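Local coordinates for protein COG3291: FOG: PKD repeat (Clostridium thermocellum, PDB 1WMX) that binds carbohydrate as the family 30 carbohydrate-binding module of CelJ, a much longer multidomain protein that probably takes part in cellulose degradation, at residues L9-F14 against T69-N74; L37-T42 against G47-R52; L87-K92 against F100-R105; L158-R163 against S173-T178. One frame throughout, in Å; residues are numbered along the deposited sequence.

Overall arrangement
The four contacts illustrate how a beta sandwich changes its chemistry with depth. Contacts 3 and 4 lie at the heart of the domain, their centres about 3 Å apart; both join the seven-stranded sheet to the five-stranded one through hydrocarbon alone. Strands 101-106 and 155-161 are neighbours in one sheet, strands 86-93 and 168-178 in the other, so the two contacts sample the same core. Contact 1 also spans the sheets, but adds to its buried aliphatic groups an exposed arginine with a sulfate, and a water between two carbonyls. Contact 2, about 18 Å from contact 1 between centres, pairs strands within one sheet and is the one with direct hydrogen bonds and a salt bridge.

Contact 1 of 4, residues L9-F14 against T69-N74; sequences LDVQIF and TLRGWN. With SO4 (sulfate ion), chain C.
NH1 of Arg-71, whose guanidinium lies near Val-11, is drawn on by three acceptors at once. Arg-71 NH1 donates to Leu-70 O at 2.9 Å and to O1 of a sulfate at 3.1 Å, with a weak third bond to sulfate O4. Arg-71 NH2 reaches that same sulfate O4 at 3.0 Å. From 9-14, the backbone N of Gln-12 donates almost straight to sulfate O2, 3.0 Å away (171° at the hydrogen). The anion, probably from the crystallisation liquor, thus bridges 9-14 and 69-74, which share no direct hydrogen bond. A bend at chi2 (-72°) helps bring Arg-71 NH1 to the Leu-70 carbonyl and the sulfate, and the bond to that carbonyl, placed above the carbonyl plane, helps to fix the guanidinium. Apart from the sulfate, Leu-70 presents CG to Val-11 CG1 at 4.5 Å and CD1 to Ile-13 CD1 at 4.4 Å, a modest apolar bridge. A water donates both its hydrogens, one to Ile-13 O at 2.9 Å and one to Thr-69 O at 2.7 Å, stitching the backbones together. Residues 69-74 then reverse through a type I' turn, Arg-71 to Asn-74. Strand 11-14 belongs to one sheet and the loop follows strand 64-69 of the other, so that together they close the two sheets of the beta sandwich against each other at this end.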
loop_
_atom_site.group_PDB
_atom_site.type_symbol
_atom_site.label_atom_id
_atom_site.label_comp_id
_atom_site.label_asym_id
_atom_site.label_seq_id
_atom_site.Cartn_x
_atom_site.Cartn_y
_atom_site.Cartn_z
ATOM N N LEU B 9 21.532 -9.246 -16.261
ATOM C CA LEU B 9 21.488 -10.528 -15.569
ATOM C C LEU B 9 20.138 -10.675 -14.876
ATOM O O LEU B 9 19.473 -9.681 -14.577
ATOM C CB LEU B 9 22.603 -10.620 -14.521
ATOM C CG LEU B 9 24.044 -10.755 -15.019
ATOM C CD1 LEU B 9 24.190 -12.036 -15.836
ATOM C CD2 LEU B 9 24.405 -9.549 -15.866
ATOM N N ASP B 10 19.735 -11.916 -14.632
ATOM C CA ASP B 10 18.475 -12.184 -13.955
ATOM C C ASP B 10 18.569 -11.748 -12.500
ATOM O O ASP B 10 19.646 -11.759 -11.902
ATOM C CB ASP B 10 18.140 -13.678 -13.996
ATOM C CG ASP B 10 17.705 -14.143 -15.363
ATOM O OD1 ASP B 10 17.436 -15.357 -15.512
ATOM O OD2 ASP B 10 17.624 -13.307 -16.291
ATOM N N VAL B 11 17.435 -11.355 -11.937
ATOM C CA VAL B 11 17.384 -10.941 -10.542
ATOM C C VAL B 11 16.637 -12.057 -9.833
ATOM O O VAL B 11 15.423 -12.201 -9.984
ATOM C CB VAL B 11 16.640 -9.600 -10.371
ATOM C CG1 VAL B 11 16.525 -9.249 -8.890
ATOM C CG2 VAL B 11 17.395 -8.497 -11.105
ATOM N N GLN B 12 17.335 -12.804 -9.102
ATOM C CA GLN B 12 16.802 -13.937 -8.421
ATOM C C GLN B 12 16.190 -13.519 -7.074
ATOM O O GLN B 12 16.834 -12.837 -6.273
ATOM C CB GLN B 12 17.919 -14.816 -8.244
ATOM C CG GLN B 12 17.466 -16.058 -7.584
ATOM C CD GLN B 12 17.011 -17.112 -8.574
ATOM O OE1 GLN B 12 17.652 -17.287 -9.616
ATOM N NE2 GLN B 12 15.939 -17.828 -8.293
ATOM N N ILE B 13 14.922 -13.876 -6.828
ATOM C CA ILE B 13 14.249 -13.485 -5.604
ATOM C C ILE B 13 14.251 -14.648 -4.607
ATOM O O ILE B 13 14.447 -14.452 -3.406
ATOM C CB ILE B 13 12.808 -13.006 -5.901
ATOM C CG1 ILE B 13 12.868 -11.769 -6.800
ATOM C CG2 ILE B 13 12.085 -12.663 -4.600
ATOM C CD1 ILE B 13 11.515 -11.275 -7.275
ATOM N N PHE B 14 14.038 -15.860 -5.113
ATOM C CA PHE B 14 14.051 -17.051 -4.277
ATOM C C PHE B 14 14.637 -18.202 -5.058
ATOM O O PHE B 14 14.318 -18.392 -6.232
ATOM C CB PHE B 14 12.652 -17.477 -3.838
ATOM C CG PHE B 14 12.619 -18.864 -3.245
ATOM C CD1 PHE B 14 13.202 -19.122 -2.008
ATOM C CD2 PHE B 14 12.082 -19.934 -3.963
ATOM C CE1 PHE B 14 13.259 -20.427 -1.496
ATOM C CE2 PHE B 14 12.138 -21.245 -3.457
ATOM C CZ PHE B 14 12.727 -21.486 -2.224
ATOM N N THR B 69 12.183 -9.023 -0.266
ATOM C CA THR B 69 13.123 -8.027 -0.748
ATOM C C THR B 69 14.022 -8.519 -1.883
ATOM O O THR B 69 14.329 -9.711 -1.988
ATOM C CB THR B 69 14.028 -7.518 0.394
ATOM O OG1 THR B 69 14.810 -8.603 0.889
ATOM C CG2 THR B 69 13.198 -6.955 1.547
ATOM N N LEU B 70 14.443 -7.579 -2.729
ATOM C CA LEU B 70 15.323 -7.873 -3.852
ATOM C C LEU B 70 16.752 -7.564 -3.436
ATOM O O LEU B 70 17.689 -8.183 -3.916
ATOM C CB LEU B 70 14.952 -7.012 -5.065
ATOM C CG LEU B 70 13.740 -7.410 -5.912
ATOM C CD1 LEU B 70 12.525 -7.647 -5.048
ATOM C CD2 LEU B 70 13.474 -6.306 -6.924
ATOM N N ARG B 71 16.898 -6.592 -2.542
ATOM C CA ARG B 71 18.205 -6.165 -2.050
ATOM C C ARG B 71 18.209 -5.853 -0.555
ATOM O O ARG B 71 18.730 -4.820 -0.131
ATOM C CB ARG B 71 18.678 -4.933 -2.828
ATOM C CG ARG B 71 19.112 -5.219 -4.266
ATOM C CD ARG B 71 20.432 -5.971 -4.291
ATOM N NE ARG B 71 20.954 -6.171 -5.641
ATOM C CZ ARG B 71 20.589 -7.154 -6.457
ATOM N NH1 ARG B 71 19.692 -8.050 -6.072
ATOM N NH2 ARG B 71 21.133 -7.247 -7.663
ATOM N N GLY B 72 17.614 -6.748 0.232
ATOM C CA GLY B 72 17.571 -6.578 1.674
ATOM C C GLY B 72 17.012 -5.251 2.137
ATOM O O GLY B 72 17.519 -4.680 3.108
ATOM N N TRP B 73 15.982 -4.769 1.433
ATOM C CA TRP B 73 15.293 -3.503 1.709
ATOM C C TRP B 73 15.821 -2.259 0.966
ATOM O O TRP B 73 15.181 -1.207 0.967
ATOM C CB TRP B 73 15.211 -3.242 3.221
ATOM C CG TRP B 73 14.344 -4.253 3.937
ATOM C CD1 TRP B 73 14.757 -5.214 4.830
ATOM C CD2 TRP B 73 12.927 -4.424 3.798
ATOM N NE1 TRP B 73 13.685 -5.966 5.249
ATOM C CE2 TRP B 73 12.549 -5.504 4.631
ATOM C CE3 TRP B 73 11.939 -3.773 3.046
ATOM C CZ2 TRP B 73 11.223 -5.947 4.733
ATOM C CZ3 TRP B 73 10.619 -4.215 3.148
ATOM C CH2 TRP B 73 10.276 -5.291 3.984
ATOM N N ASN B 74 16.987 -2.367 0.340
ATOM C CA ASN B 74 17.504 -1.244 -0.440
ATOM C C ASN B 74 16.730 -1.269 -1.745
ATOM O O ASN B 74 16.115 -2.280 -2.083
ATOM C CB ASN B 74 18.983 -1.421 -0.764
ATOM C CG ASN B 74 19.869 -1.145 0.418
ATOM O OD1 ASN B 74 20.804 -1.897 0.686
ATOM N ND2 ASN B 74 19.590 -0.065 1.133
HETATM S S SO4 C . 20.616 -11.412 -7.574
HETATM O O1 SO4 C . 19.443 -11.095 -6.736
HETATM O O2 SO4 C . 20.241 -12.428 -8.577
HETATM O O3 SO4 C . 21.708 -11.933 -6.733
HETATM O O4 SO4 C . 21.067 -10.184 -8.257
HETATM O O HOH W 1 15.625 -11.848 -2.883
#

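Contact 2 of 4, residues L37-T42 against G47-R52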
loop_
_atom_site.group_PDB
_atom_site.type_symbol
_atom_site.label_atom_id
_atom_site.label_comp_id
_atom_site.label_asym_id
_atom_site.label_seq_id
_atom_site.Cartn_x
_atom_site.Cartn_y
_atom_site.Cartn_z
ATOM N N LEU B 37 8.475 -15.928 5.020
ATOM C CA LEU B 37 7.943 -17.184 4.533
ATOM C C LEU B 37 8.813 -18.394 4.866
ATOM O O LEU B 37 10.038 -18.347 4.770
ATOM C CB LEU B 37 7.720 -17.093 3.019
ATOM C CG LEU B 37 6.294 -16.803 2.518
ATOM C CD1 LEU B 37 5.540 -15.885 3.463
ATOM C CD2 LEU B 37 6.387 -16.198 1.128
ATOM N N PRO B 38 8.181 -19.498 5.276
ATOM C CA PRO B 38 8.960 -20.691 5.602
ATOM C C PRO B 38 9.423 -21.398 4.322
ATOM O O PRO B 38 8.762 -21.319 3.289
ATOM C CB PRO B 38 7.976 -21.531 6.407
ATOM C CG PRO B 38 6.650 -21.203 5.752
ATOM C CD PRO B 38 6.737 -19.706 5.523
ATOM N N VAL B 39 10.570 -22.065 4.390
ATOM C CA VAL B 39 11.106 -22.796 3.246
ATOM C C VAL B 39 10.773 -24.273 3.432
ATOM O O VAL B 39 11.181 -24.901 4.414
ATOM C CB VAL B 39 12.642 -22.609 3.113
ATOM C CG1 VAL B 39 13.179 -23.428 1.935
ATOM C CG2 VAL B 39 12.961 -21.137 2.902
ATOM N N ASP B 40 10.016 -24.811 2.484
ATOM C CA ASP B 40 9.594 -26.198 2.523
ATOM C C ASP B 40 10.676 -27.099 1.942
ATOM O O ASP B 40 11.064 -26.963 0.783
ATOM C CB ASP B 40 8.283 -26.343 1.749
ATOM C CG ASP B 40 7.442 -27.492 2.243
ATOM O OD1 ASP B 40 6.201 -27.439 2.067
ATOM O OD2 ASP B 40 8.018 -28.450 2.804
ATOM N N THR B 41 11.163 -28.010 2.772
ATOM C CA THR B 41 12.209 -28.927 2.366
ATOM C C THR B 41 11.630 -30.285 1.979
ATOM O O THR B 41 12.340 -31.160 1.489
ATOM C CB THR B 41 13.234 -29.105 3.496
ATOM O OG1 THR B 41 14.330 -29.890 3.022
ATOM C CG2 THR B 41 12.603 -29.806 4.689
ATOM N N THR B 42 10.331 -30.460 2.194
ATOM C CA THR B 42 9.681 -31.712 1.841
ATOM C C THR B 42 9.060 -31.626 0.443
ATOM O O THR B 42 9.237 -32.537 -0.365
ATOM C CB THR B 42 8.621 -32.110 2.894
ATOM O OG1 THR B 42 7.617 -31.097 2.984
ATOM C CG2 THR B 42 9.283 -32.275 4.254
ATOM N N GLY B 47 14.533 -30.933 -7.234
ATOM C CA GLY B 47 15.360 -31.264 -6.088
ATOM C C GLY B 47 15.579 -30.129 -5.105
ATOM O O GLY B 47 16.086 -30.353 -4.008
ATOM N N LEU B 48 15.202 -28.913 -5.489
ATOM C CA LEU B 48 15.373 -27.759 -4.604
ATOM C C LEU B 48 14.151 -27.499 -3.743
ATOM O O LEU B 48 13.021 -27.784 -4.145
ATOM C CB LEU B 48 15.682 -26.488 -5.405
ATOM C CG LEU B 48 17.002 -26.461 -6.170
ATOM C CD1 LEU B 48 17.215 -25.075 -6.732
ATOM C CD2 LEU B 48 18.145 -26.836 -5.256
ATOM N N PRO B 49 14.369 -26.958 -2.533
ATOM C CA PRO B 49 13.247 -26.669 -1.642
ATOM C C PRO B 49 12.402 -25.535 -2.209
ATOM O O PRO B 49 12.860 -24.761 -3.050
ATOM C CB PRO B 49 13.935 -26.302 -0.326
ATOM C CG PRO B 49 15.234 -25.723 -0.775
ATOM C CD PRO B 49 15.653 -26.680 -1.871
ATOM N N THR B 50 11.162 -25.439 -1.748
ATOM C CA THR B 50 10.271 -24.412 -2.244
ATOM C C THR B 50 9.872 -23.392 -1.179
ATOM O O THR B 50 10.139 -23.573 0.010
ATOM C CB THR B 50 9.028 -25.060 -2.840
ATOM O OG1 THR B 50 8.338 -25.784 -1.819
ATOM C CG2 THR B 50 9.425 -26.035 -3.953
ATOM N N LEU B 51 9.251 -22.304 -1.621
ATOM C CA LEU B 51 8.801 -21.261 -0.717
ATOM C C LEU B 51 7.301 -21.472 -0.490
ATOM O O LEU B 51 6.508 -21.442 -1.430
ATOM C CB LEU B 51 9.074 -19.901 -1.347
ATOM C CG LEU B 51 8.981 -18.692 -0.425
ATOM C CD1 LEU B 51 9.940 -18.858 0.761
ATOM C CD2 LEU B 51 9.304 -17.439 -1.222
ATOM N N ARG B 52 6.915 -21.691 0.763
ATOM C CA ARG B 52 5.514 -21.946 1.118
ATOM C C ARG B 52 4.702 -20.735 1.572
ATOM O O ARG B 52 5.033 -20.093 2.572
ATOM C CB ARG B 52 5.448 -23.021 2.216
ATOM C CG ARG B 52 4.019 -23.441 2.638
ATOM C CD ARG B 52 4.041 -24.099 4.030
ATOM N NE ARG B 52 5.150 -25.034 4.113
ATOM C CZ ARG B 52 5.891 -25.257 5.190
ATOM N NH1 ARG B 52 5.652 -24.617 6.332
ATOM N NH2 ARG B 52 6.915 -26.098 5.098
#
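A short antiparallel ladder joins strand 39-40 to strand 48-55 in the larger sheet of the sandwich. Asp-40 and Thr-50 form a hydrogen-bonded pair, N of Asp-40 to O of Thr-50 at 2.8 Å and the return bond, N of Thr-50 to O of Asp-40, at 3.0 Å; Arg-52 N to Pro-38 O, 3.2 Å, extends the ladder. Val-39 and Leu-51 are the non-hydrogen-bonded pair. On their face Leu-51 CD1 packs on Leu-37 CB (3.6 Å), the two leucines crossing at about a right angle, while Val-39 CG1 meets Pro-49 CB at 3.7 Å. On the other face Arg-52 NE makes a weak, salt-bridging bond to Asp-40 OD1 (3.3 Å), the carboxylate standing 88° from the guanidinium plane. OD1 also accepts from Trp-171 NE1, and Arg-52 NH1 pairs with Glu-31. Asp-40 OD2 accepts from Thr-42 OG1 at 2.7 Å and, in an Asx turn, from Thr-42 N. So many donors would probably favour an ionised Asp-40 and hold its carboxylate in a fixed rotation.

Contact 3 of 4, residues L87-K92 against F100-R105; sequences LEFDIK and FVIGFR
Strands 87-92 and 101-105 face each other from opposite sheets, their axes 10.6 Å apart at closest approach and their directions 138° from parallel, so that side chains alone fill the interval. This is the interior of a beta sandwich, and no hydrogen bond crosses it. Leu-87 and Ile-102 reach toward each other tip to tip, Leu-87 CD2 meeting Ile-102 CD1 at 3.7 Å. Phe-89 CE2 lies 3.9 Å from the same Ile-102 CD1; chi1 near 60° sets the Phe-89 ring between its backbone N and carbonyl carbon, and the ring comes from the direction opposite to the isoleucine. Phe-104 CZ lies 4.1 Å from CB, CD1 and CD2 of Leu-87 alike. Around this cluster, Phe-172 meets the Phe-89 ring with planes at about 60°, and Phe-160 touches Ile-102 from the adjoining strand. At the far end of the pair, Ile-91 CD1 approaches the Phe-100 ring at its edge, close to the ring plane, 4.2 Å from CZ.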
loop_
_atom_site.group_PDB
_atom_site.type_symbol
_atom_site.label_atom_id
_atom_site.label_comp_id
_atom_site.label_asym_id
_atom_site.label_seq_id
_atom_site.Cartn_x
_atom_site.Cartn_y
_atom_site.Cartn_z
ATOM N N LEU B 87 8.383 -11.552 -14.573
ATOM C CA LEU B 87 8.527 -12.076 -13.223
ATOM C C LEU B 87 8.195 -13.525 -13.422
ATOM O O LEU B 87 7.053 -13.863 -13.741
ATOM C CB LEU B 87 7.536 -11.417 -12.251
ATOM C CG LEU B 87 7.257 -12.268 -11.002
ATOM C CD1 LEU B 87 8.481 -12.336 -10.078
ATOM C CD2 LEU B 87 6.081 -11.710 -10.183
ATOM N N GLU B 88 9.165 -14.390 -13.269
ATOM C CA GLU B 88 8.909 -15.811 -13.497
ATOM C C GLU B 88 9.089 -16.617 -12.220
ATOM O O GLU B 88 9.852 -16.244 -11.324
ATOM C CB GLU B 88 9.848 -16.336 -14.577
ATOM C CG GLU B 88 9.811 -15.492 -15.853
ATOM C CD GLU B 88 10.614 -16.105 -16.987
ATOM O OE1 GLU B 88 11.091 -15.353 -17.897
ATOM O OE2 GLU B 88 10.799 -17.364 -17.018
ATOM N N PHE B 89 8.362 -17.719 -12.181
ATOM C CA PHE B 89 8.383 -18.640 -11.046
ATOM C C PHE B 89 7.513 -19.859 -11.360
ATOM O O PHE B 89 6.680 -19.839 -12.267
ATOM C CB PHE B 89 7.835 -17.920 -9.794
ATOM C CG PHE B 89 6.399 -17.411 -9.956
ATOM C CD1 PHE B 89 5.318 -18.260 -9.711
ATOM C CD2 PHE B 89 6.157 -16.093 -10.350
ATOM C CE1 PHE B 89 4.004 -17.795 -9.862
ATOM C CE2 PHE B 89 4.844 -15.628 -10.503
ATOM C CZ PHE B 89 3.770 -16.480 -10.259
ATOM N N ASP B 90 7.726 -20.920 -10.617
ATOM C CA ASP B 90 6.915 -22.129 -10.761
ATOM C C ASP B 90 6.055 -22.182 -9.531
ATOM O O ASP B 90 6.481 -21.749 -8.460
ATOM C CB ASP B 90 7.789 -23.369 -10.857
ATOM C CG ASP B 90 8.735 -23.311 -12.018
ATOM O OD1 ASP B 90 9.978 -23.180 -11.794
ATOM O OD2 ASP B 90 8.270 -23.389 -13.201
ATOM N N ILE B 91 4.860 -22.698 -9.679
ATOM C CA ILE B 91 3.926 -22.778 -8.554
ATOM C C ILE B 91 2.998 -23.985 -8.708
ATOM O O ILE B 91 2.838 -24.530 -9.801
ATOM C CB ILE B 91 3.076 -21.503 -8.511
ATOM C CG1 ILE B 91 2.163 -21.470 -7.272
ATOM C CG2 ILE B 91 2.193 -21.382 -9.760
ATOM C CD1 ILE B 91 1.299 -20.206 -7.168
ATOM N N LYS B 92 2.414 -24.371 -7.591
ATOM C CA LYS B 92 1.455 -25.485 -7.518
ATOM C C LYS B 92 0.690 -25.328 -6.214
ATOM O O LYS B 92 1.269 -25.006 -5.175
ATOM C CB LYS B 92 2.185 -26.835 -7.584
ATOM C CG LYS B 92 2.665 -27.365 -6.246
ATOM C CD LYS B 92 3.126 -28.814 -6.350
ATOM C CE LYS B 92 3.512 -29.404 -5.004
ATOM N NZ LYS B 92 3.899 -30.823 -5.094
ATOM N N PHE B 100 -4.529 -14.981 -5.255
ATOM C CA PHE B 100 -4.113 -13.906 -4.340
ATOM C C PHE B 100 -3.461 -12.772 -5.136
ATOM O O PHE B 100 -3.204 -12.895 -6.334
ATOM C CB PHE B 100 -3.122 -14.464 -3.306
ATOM C CG PHE B 100 -1.984 -15.260 -3.928
ATOM C CD1 PHE B 100 -0.898 -14.595 -4.494
ATOM C CD2 PHE B 100 -2.022 -16.656 -3.938
ATOM C CE1 PHE B 100 0.146 -15.319 -5.079
ATOM C CE2 PHE B 100 -0.979 -17.386 -4.524
ATOM C CZ PHE B 100 0.106 -16.715 -5.096
ATOM N N VAL B 101 -3.201 -11.670 -4.457
ATOM C CA VAL B 101 -2.589 -10.502 -5.102
ATOM C C VAL B 101 -1.074 -10.662 -5.189
ATOM O O VAL B 101 -0.428 -11.158 -4.269
ATOM C CB VAL B 101 -2.894 -9.240 -4.323
ATOM C CG1 VAL B 101 -2.311 -8.006 -5.018
ATOM C CG2 VAL B 101 -4.397 -9.038 -4.165
ATOM N N ILE B 102 -0.524 -10.233 -6.308
ATOM C CA ILE B 102 0.923 -10.307 -6.540
ATOM C C ILE B 102 1.367 -9.045 -7.274
ATOM O O ILE B 102 0.689 -8.576 -8.193
ATOM C CB ILE B 102 1.260 -11.552 -7.380
ATOM C CG1 ILE B 102 2.774 -11.668 -7.623
ATOM C CG2 ILE B 102 0.562 -11.525 -8.742
ATOM C CD1 ILE B 102 3.215 -13.023 -8.178
ATOM N N GLY B 103 2.502 -8.498 -6.860
ATOM C CA GLY B 103 3.025 -7.272 -7.492
ATOM C C GLY B 103 4.376 -6.859 -6.906
ATOM O O GLY B 103 5.103 -7.678 -6.343
ATOM N N PHE B 104 4.683 -5.572 -7.060
ATOM C CA PHE B 104 5.944 -4.989 -6.561
ATOM C C PHE B 104 5.670 -3.688 -5.796
ATOM O O PHE B 104 4.617 -3.068 -5.940
ATOM C CB PHE B 104 6.885 -4.679 -7.728
ATOM C CG PHE B 104 7.389 -5.929 -8.426
ATOM C CD1 PHE B 104 8.545 -6.569 -7.969
ATOM C CD2 PHE B 104 6.697 -6.441 -9.521
ATOM C CE1 PHE B 104 9.003 -7.728 -8.607
ATOM C CE2 PHE B 104 7.150 -7.598 -10.158
ATOM C CZ PHE B 104 8.304 -8.244 -9.701
ATOM N N ARG B 105 6.642 -3.310 -4.996
ATOM C CA ARG B 105 6.584 -2.094 -4.168
ATOM C C ARG B 105 7.899 -1.371 -4.342
ATOM O O ARG B 105 8.954 -2.000 -4.457
ATOM C CB ARG B 105 6.380 -2.550 -2.748
ATOM C CG ARG B 105 6.196 -1.534 -1.640
ATOM C CD ARG B 105 6.192 -2.403 -0.418
ATOM N NE ARG B 105 5.623 -1.944 0.822
ATOM C CZ ARG B 105 4.398 -2.232 1.270
ATOM N NH1 ARG B 105 3.505 -2.918 0.532
ATOM N NH2 ARG B 105 4.021 -1.927 2.505
#

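Contact 4 of 4, residues L158-R163 against S173-T178; sequences LVFSKR and SDIKIT
Apolar touching carries the whole of this small contact, in which Ile-175 receives two side chains from the facing strand. Leu-158 offers CD2 to the CG2 branch of Ile-175 at 4.0 Å, the two side chains crossing at about a right angle. Phe-160 comes to the other branch: its CZ lies 4.5 Å from Ile-175 CD1, with that methyl near the ring plane, so the phenyl presents its edge. The isoleucine can serve both because its first torsion (chi1 -55°) places CG2 anti to the backbone N and CG1 anti to the carbonyl carbon, sending the two branches apart. Only some 80 Å² is buried between the segments, as befits strands that meet through a few branch ends and share no hydrogen bond.

Aromatic stacking enters from outside, where the Phe-160 ring stacks on Phe-172. Among the charged groups, Lys-176 points away from 158-163, and its NZ makes a long ion pair with Asp-174 OD1 at 3.6 Å, while Asp-174 OD2 accepts from Gln-12 NE2. The chain turns a corner at Asp-174, just before Ile-175 points inward.

The centre of the contact lies about 1 Å from that of the chain. Within the five-stranded sheet, strand 155-161 lies between strands 64-69 and 101-106; across the core, strand 168-178 is paired with strands 11-14, 48-55 and 86-93.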
loop_
_atom_site.group_PDB
_atom_site.type_symbol
_atom_site.label_atom_id
_atom_site.label_comp_id
_atom_site.label_asym_id
_atom_site.label_seq_id
_atom_site.Cartn_x
_atom_site.Cartn_y
_atom_site.Cartn_z
ATOM N N LEU B 158 8.998 -7.532 -3.805
ATOM C CA LEU B 158 7.939 -8.298 -4.434
ATOM C C LEU B 158 6.903 -8.476 -3.366
ATOM O O LEU B 158 7.256 -8.512 -2.164
ATOM C CB LEU B 158 8.544 -9.604 -4.951
ATOM C CG LEU B 158 7.535 -10.724 -5.171
ATOM C CD1 LEU B 158 6.571 -10.455 -6.328
ATOM C CD2 LEU B 158 8.211 -12.060 -5.494
ATOM N N VAL B 159 5.661 -8.572 -3.814
ATOM C CA VAL B 159 4.548 -8.669 -2.873
ATOM C C VAL B 159 3.528 -9.738 -3.274
ATOM O O VAL B 159 3.026 -9.772 -4.398
ATOM C CB VAL B 159 3.856 -7.305 -2.808
ATOM C CG1 VAL B 159 3.119 -7.079 -1.493
ATOM C CG2 VAL B 159 4.841 -6.131 -2.942
ATOM N N PHE B 160 3.059 -10.371 -2.121
ATOM C CA PHE B 160 1.954 -11.336 -2.187
ATOM C C PHE B 160 0.965 -10.740 -1.192
ATOM O O PHE B 160 1.371 -10.204 -0.156
ATOM C CB PHE B 160 2.360 -12.736 -1.699
ATOM C CG PHE B 160 3.393 -13.409 -2.558
ATOM C CD1 PHE B 160 4.262 -14.349 -2.007
ATOM C CD2 PHE B 160 3.518 -13.087 -3.908
ATOM C CE1 PHE B 160 5.245 -14.957 -2.785
ATOM C CE2 PHE B 160 4.496 -13.688 -4.692
ATOM C CZ PHE B 160 5.363 -14.625 -4.132
ATOM N N SER B 161 -0.325 -10.836 -1.483
ATOM C CA SER B 161 -1.305 -10.256 -0.588
ATOM C C SER B 161 -2.697 -10.867 -0.730
ATOM O O SER B 161 -3.048 -11.448 -1.766
ATOM C CB SER B 161 -1.360 -8.746 -0.828
ATOM O OG SER B 161 -2.124 -8.111 0.170
ATOM N N LYS B 162 -3.486 -10.715 0.328
ATOM C CA LYS B 162 -4.833 -11.250 0.376
ATOM C C LYS B 162 -5.702 -10.828 -0.792
ATOM O O LYS B 162 -5.689 -9.674 -1.216
ATOM C CB LYS B 162 -5.511 -10.837 1.685
ATOM C CG LYS B 162 -6.985 -11.195 1.777
ATOM C CD LYS B 162 -7.552 -10.774 3.119
ATOM C CE LYS B 162 -9.037 -11.046 3.207
ATOM N NZ LYS B 162 -9.789 -10.253 2.195
ATOM N N ARG B 163 -6.464 -11.789 -1.301
ATOM C CA ARG B 163 -7.395 -11.565 -2.397
ATOM C C ARG B 163 -8.768 -11.885 -1.791
ATOM O O ARG B 163 -9.622 -11.011 -1.651
ATOM C CB ARG B 163 -7.067 -12.517 -3.543
ATOM C CG ARG B 163 -8.145 -12.673 -4.592
ATOM C CD ARG B 163 -8.368 -11.424 -5.413
ATOM N NE ARG B 163 -8.921 -11.769 -6.719
ATOM C CZ ARG B 163 -9.880 -11.088 -7.336
ATOM N NH1 ARG B 163 -10.408 -10.012 -6.762
ATOM N NH2 ARG B 163 -10.308 -11.483 -8.531
ATOM N N SER B 173 8.807 -21.718 -6.612
ATOM C CA SER B 173 10.128 -22.222 -6.933
ATOM C C SER B 173 10.764 -21.302 -7.963
ATOM O O SER B 173 10.067 -20.688 -8.766
ATOM C CB SER B 173 10.026 -23.645 -7.501
ATOM O OG SER B 173 11.302 -24.124 -7.891
ATOM N N ASP B 174 12.084 -21.187 -7.915
ATOM C CA ASP B 174 12.815 -20.382 -8.884
ATOM C C ASP B 174 12.163 -19.037 -9.200
ATOM O O ASP B 174 11.864 -18.747 -10.359
ATOM C CB ASP B 174 12.957 -21.190 -10.186
ATOM C CG ASP B 174 14.084 -20.695 -11.070
ATOM O OD1 ASP B 174 14.119 -21.081 -12.258
ATOM O OD2 ASP B 174 14.948 -19.938 -10.586
ATOM N N ILE B 175 11.942 -18.215 -8.179
ATOM C CA ILE B 175 11.337 -16.910 -8.395
ATOM C C ILE B 175 12.405 -15.902 -8.838
ATOM O O ILE B 175 13.399 -15.681 -8.136
ATOM C CB ILE B 175 10.666 -16.363 -7.110
ATOM C CG1 ILE B 175 9.650 -17.372 -6.562
ATOM C CG2 ILE B 175 9.952 -15.050 -7.421
ATOM C CD1 ILE B 175 9.034 -16.954 -5.241
ATOM N N LYS B 176 12.213 -15.294 -10.006
ATOM C CA LYS B 176 13.165 -14.298 -10.483
ATOM C C LYS B 176 12.652 -13.323 -11.531
ATOM O O LYS B 176 11.542 -13.454 -12.043
ATOM C CB LYS B 176 14.456 -14.966 -10.962
ATOM C CG LYS B 176 14.281 -16.244 -11.741
ATOM C CD LYS B 176 13.729 -16.012 -13.112
ATOM C CE LYS B 176 13.641 -17.331 -13.860
ATOM N NZ LYS B 176 14.974 -17.987 -13.924
ATOM N N ILE B 177 13.473 -12.321 -11.816
ATOM C CA ILE B 177 13.147 -11.281 -12.780
ATOM C C ILE B 177 14.050 -11.443 -13.999
ATOM O O ILE B 177 15.277 -11.464 -13.870
ATOM C CB ILE B 177 13.411 -9.863 -12.206
ATOM C CG1 ILE B 177 12.786 -9.718 -10.813
ATOM C CG2 ILE B 177 12.877 -8.806 -13.170
ATOM C CD1 ILE B 177 11.294 -9.472 -10.792
ATOM N N THR B 178 13.447 -11.561 -15.176
ATOM C CA THR B 178 14.213 -11.693 -16.414
ATOM C C THR B 178 14.055 -10.411 -17.226
ATOM O O THR B 178 13.044 -9.712 -17.107
ATOM C CB THR B 178 13.749 -12.912 -17.249
ATOM O OG1 THR B 178 12.335 -12.843 -17.472
ATOM C CG2 THR B 178 14.079 -14.214 -16.517
#